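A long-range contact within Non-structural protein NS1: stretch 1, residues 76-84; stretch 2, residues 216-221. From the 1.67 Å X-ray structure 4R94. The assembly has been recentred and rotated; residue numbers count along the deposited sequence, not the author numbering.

Stretch 1 (76-84) ETTVDEMTK
Stretch 2 (216-221) KISTSP

Two segments far apart in sequence can be joined by two well-aimed hydrogen bonds from backbone NH groups, one to a carbonyl and one to a side-chain hydroxyl, without forming a sheet, and this contact in NS1 is a compact example. Residues 76–80 are largely extended, with Thr77 at phi/psi −117/131°, before Thr78 breaks the run at −124/33°; Val79 (−68/134°) and Asp80 (−51/141°) then lead into a helix beginning at Glu81. Its first turn is marked by Lys84 N to Asp80 O at 3.1 Å. The partner, residues 216–221, has no regular secondary structure: Ile217 lies at −70/125°, Ser218 bends to −131/3°, Thr219 and Ser220 extend again (−137/161° and −120/126°), and a cis peptide bond precedes Pro221. The two chains run in the same general direction, with CA atoms 5.0 Å apart for Thr77 and Ser218 and 4.5 Å for Val79 and Thr219.

The main backbone link is nearly straight: Thr78 N donates to Ser218 O at 2.8 Å and 166°. Further along, a side chain supplies the acceptor. Ser220, its CB directed toward the helix-bearing stretch and its chi1 m, places OG 2.8 Å from Asp80 N, which donates at 174°. Asp80 OD1, 3.5 Å from Ser220 OG, has a poor angle for bonding, so its carboxylate adds no second bond here.

Between these links, buried Val79 (chi1 t) packs CG2 3.6 Å from Ser218 C and 4.1 Å from CG2 of Ile217 (chi1 m). Ile217 O, buried by the contact, finds no polar partner.

Water extends the polar network. One molecule joins Thr78 OG1 (2.6 Å; chi1 p) to Ser220 N (3.1 Å), accepting from the latter; another connects Ser220 OG (2.8 Å) with Thr83 OG1 (2.9 Å; chi1 m), tying the serine to the helix.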

ATOM      1  N   GLU A  76       2.286 -11.042  22.654  1.00 89.00           N
ATOM      2  CA  GLU A  76       1.631 -11.973  21.742  1.00 81.78           C
ATOM      3  C   GLU A  76       0.857 -11.228  20.660  1.00 75.21           C
ATOM      4  O   GLU A  76       0.408 -10.100  20.861  1.00 73.16           O
ATOM      5  CB  GLU A  76       0.697 -12.918  22.507  1.00 81.11           C
ATOM      6  CG  GLU A  76      -0.604 -12.283  22.994  1.00 85.40           C
ATOM      7  CD  GLU A  76      -0.417 -11.401  24.219  1.00 93.93           C
ATOM      8  OE1 GLU A  76       0.702 -11.377  24.778  1.00 97.62           O
ATOM      9  OE2 GLU A  76      -1.391 -10.733  24.626  1.00 91.84           O
ATOM     10  N   THR A  77       0.717 -11.868  19.506  1.00 66.75           N
ATOM     11  CA  THR A  77      -0.050 -11.316  18.400  1.00 56.60           C
ATOM     12  C   THR A  77      -1.232 -12.231  18.111  1.00 52.64           C
ATOM     13  O   THR A  77      -1.061 -13.444  17.994  1.00 53.97           O
ATOM     14  CB  THR A  77       0.809 -11.163  17.132  1.00 57.04           C
ATOM     15  OG1 THR A  77       2.162 -10.856  17.494  1.00 62.56           O
ATOM     16  CG2 THR A  77       0.257 -10.063  16.241  1.00 50.40           C
ATOM     17  N   THR A  78      -2.428 -11.663  18.006  1.00 44.27           N
ATOM     18  CA  THR A  78      -3.612 -12.469  17.723  1.00 48.22           C
ATOM     19  C   THR A  78      -4.367 -11.987  16.486  1.00 40.93           C
ATOM     20  O   THR A  78      -5.590 -12.074  16.435  1.00 41.47           O
ATOM     21  CB  THR A  78      -4.598 -12.481  18.922  1.00 48.64           C
ATOM     22  OG1 THR A  78      -4.917 -11.137  19.300  1.00 48.10           O
ATOM     23  CG2 THR A  78      -3.994 -13.218  20.111  1.00 51.67           C
ATOM     24  N   VAL A  79      -3.646 -11.467  15.498  1.00 38.77           N
ATOM     25  CA  VAL A  79      -4.287 -11.093  14.238  1.00 38.50           C
ATOM     26  C   VAL A  79      -4.760 -12.356  13.520  1.00 33.11           C
ATOM     27  O   VAL A  79      -4.008 -13.324  13.430  1.00 34.31           O
ATOM     28  CB  VAL A  79      -3.331 -10.304  13.316  1.00 33.89           C
ATOM     29  CG1 VAL A  79      -4.014  -9.978  11.994  1.00 28.52           C
ATOM     30  CG2 VAL A  79      -2.856  -9.025  14.005  1.00 30.80           C
ATOM     31  N   ASP A  80      -5.999 -12.341  13.020  1.00 33.23           N
ATOM     32  CA  ASP A  80      -6.558 -13.477  12.274  1.00 37.12           C
ATOM     33  C   ASP A  80      -5.629 -13.936  11.155  1.00 36.75           C
ATOM     34  O   ASP A  80      -5.005 -13.123  10.471  1.00 32.64           O
ATOM     35  CB  ASP A  80      -7.926 -13.128  11.662  1.00 40.85           C
ATOM     36  CG  ASP A  80      -9.037 -13.039  12.693  1.00 46.85           C
ATOM     37  OD1 ASP A  80      -8.814 -13.428  13.861  1.00 49.06           O
ATOM     38  OD2 ASP A  80     -10.144 -12.581  12.330  1.00 46.46           O
ATOM     39  N   GLU A  81      -5.547 -15.245  10.964  1.00 35.49           N
ATOM     40  CA  GLU A  81      -4.744 -15.799   9.893  1.00 36.70           C
ATOM     41  C   GLU A  81      -5.242 -15.344   8.524  1.00 29.78           C
ATOM     42  O   GLU A  81      -4.428 -15.062   7.640  1.00 31.63           O
ATOM     43  CB  GLU A  81      -4.738 -17.324   9.975  1.00 38.01           C
ATOM     44  CG  GLU A  81      -4.015 -17.830  11.207  1.00 40.89           C
ATOM     45  CD  GLU A  81      -2.610 -17.270  11.314  1.00 42.79           C
ATOM     46  OE1 GLU A  81      -1.866 -17.334  10.311  1.00 47.65           O
ATOM     47  OE2 GLU A  81      -2.250 -16.753  12.396  1.00 46.37           O
ATOM     48  N   MET A  82      -6.564 -15.264   8.359  1.00 32.08           N
ATOM     49  CA  MET A  82      -7.151 -14.855   7.080  1.00 30.42           C
ATOM     50  C   MET A  82      -6.766 -13.415   6.760  1.00 30.33           C
ATOM     51  O   MET A  82      -6.538 -13.059   5.605  1.00 26.42           O
ATOM     52  CB  MET A  82      -8.677 -14.992   7.096  1.00 36.05           C
ATOM     53  CG  MET A  82      -9.357 -14.458   5.829  1.00 39.11           C
ATOM     54  SD  MET A  82     -11.108 -14.885   5.650  1.00 43.37           S
ATOM     55  CE  MET A  82     -11.031 -16.669   5.705  1.00 36.46           C
ATOM     56  N   THR A  83      -6.699 -12.595   7.801  1.00 26.39           N
ATOM     57  CA  THR A  83      -6.379 -11.182   7.648  1.00 25.43           C
ATOM     58  C   THR A  83      -4.929 -11.005   7.197  1.00 24.15           C
ATOM     59  O   THR A  83      -4.647 -10.281   6.231  1.00 23.02           O
ATOM     60  CB  THR A  83      -6.652 -10.436   8.952  1.00 27.16           C
ATOM     61  OG1 THR A  83      -8.073 -10.351   9.147  1.00 30.28           O
ATOM     62  CG2 THR A  83      -6.069  -9.020   8.915  1.00 25.39           C
ATOM     63  N   LYS A  84      -4.012 -11.672   7.881  1.00 24.00           N
ATOM     64  CA  LYS A  84      -2.605 -11.650   7.488  1.00 23.12           C
ATOM     65  C   LYS A  84      -2.413 -12.134   6.055  1.00 23.75           C
ATOM     66  O   LYS A  84      -1.710 -11.506   5.265  1.00 21.17           O
ATOM     67  CB  LYS A  84      -1.766 -12.505   8.441  1.00 25.89           C
ATOM     68  CG  LYS A  84      -1.517 -11.840   9.798  1.00 26.69           C
ATOM     69  CD  LYS A  84      -0.886 -12.815  10.801  1.00 33.85           C
ATOM     70  CE  LYS A  84       0.380 -13.449  10.250  1.00 34.61           C
ATOM     71  NZ  LYS A  84       0.925 -14.515  11.154  1.00 43.63           N
ATOM     72  N   LYS A 216       0.906  -0.427  15.944  1.00 22.88           N
ATOM     73  CA  LYS A 216       0.893  -1.735  15.289  1.00 24.48           C
ATOM     74  C   LYS A 216      -0.369  -2.514  15.625  1.00 26.78           C
ATOM     75  O   LYS A 216      -0.739  -2.669  16.795  1.00 25.86           O
ATOM     76  CB  LYS A 216       2.139  -2.539  15.688  1.00 23.86           C
ATOM     77  CG  LYS A 216       2.218  -3.982  15.156  1.00 28.44           C
ATOM     78  CD  LYS A 216       2.617  -4.020  13.699  1.00 29.36           C
ATOM     79  CE  LYS A 216       2.907  -5.458  13.223  1.00 31.27           C
ATOM     80  NZ  LYS A 216       4.233  -5.947  13.707  1.00 34.84           N
ATOM     81  N   ILE A 217      -1.036  -2.998  14.587  1.00 22.89           N
ATOM     82  CA  ILE A 217      -2.186  -3.876  14.770  1.00 24.42           C
ATOM     83  C   ILE A 217      -1.739  -5.243  15.291  1.00 29.60           C
ATOM     84  O   ILE A 217      -0.894  -5.912  14.686  1.00 27.16           O
ATOM     85  CB  ILE A 217      -2.966  -4.049  13.455  1.00 26.57           C
ATOM     86  CG1 ILE A 217      -3.579  -2.711  13.033  1.00 24.13           C
ATOM     87  CG2 ILE A 217      -4.021  -5.165  13.577  1.00 27.05           C
ATOM     88  CD1 ILE A 217      -4.104  -2.721  11.600  1.00 21.64           C
ATOM     89  N   SER A 218      -2.319  -5.668  16.410  1.00 29.84           N
ATOM     90  CA  SER A 218      -1.914  -6.925  17.039  1.00 35.51           C
ATOM     91  C   SER A 218      -3.101  -7.821  17.373  1.00 37.76           C
ATOM     92  O   SER A 218      -2.936  -8.890  17.958  1.00 43.10           O
ATOM     93  CB  SER A 218      -1.125  -6.632  18.313  1.00 41.26           C
ATOM     94  OG  SER A 218      -1.885  -5.787  19.158  1.00 36.27           O
ATOM     95  N   THR A 219      -4.295  -7.373  17.004  1.00 36.96           N
ATOM     96  CA  THR A 219      -5.525  -8.068  17.357  1.00 40.20           C
ATOM     97  C   THR A 219      -6.490  -8.127  16.185  1.00 41.39           C
ATOM     98  O   THR A 219      -6.375  -7.361  15.230  1.00 39.41           O
ATOM     99  CB  THR A 219      -6.250  -7.371  18.538  1.00 44.82           C
ATOM    100  OG1 THR A 219      -6.669  -6.062  18.131  1.00 41.26           O
ATOM    101  CG2 THR A 219      -5.339  -7.239  19.747  1.00 40.98           C
ATOM    102  N   SER A 220      -7.446  -9.042  16.265  1.00 40.09           N
ATOM    103  CA  SER A 220      -8.621  -8.981  15.411  1.00 40.16           C
ATOM    104  C   SER A 220      -9.851  -8.863  16.312  1.00 44.73           C
ATOM    105  O   SER A 220     -10.026  -9.667  17.225  1.00 48.65           O
ATOM    106  CB  SER A 220      -8.712 -10.200  14.501  1.00 42.88           C
ATOM    107  OG  SER A 220      -7.717 -10.157  13.489  1.00 40.32           O
ATOM    108  N   PRO A 221     -10.697  -7.845  16.081  1.00 45.09           N
ATOM    109  CA  PRO A 221     -10.633  -6.819  15.033  1.00 40.46           C
ATOM    110  C   PRO A 221      -9.481  -5.847  15.245  1.00 38.43           C
ATOM    111  O   PRO A 221      -9.124  -5.568  16.389  1.00 38.62           O
ATOM    112  CB  PRO A 221     -11.980  -6.086  15.166  1.00 43.94           C
ATOM    113  CG  PRO A 221     -12.820  -6.942  16.074  1.00 45.78           C
ATOM    114  CD  PRO A 221     -11.851  -7.632  16.969  1.00 46.64           C
TER
HETATM  115  O   HOH W   1      -7.448 -10.570  18.905  1.00 49.36           O
HETATM  116  O   HOH W   2      -9.103  -8.896  11.381  1.00 38.99           O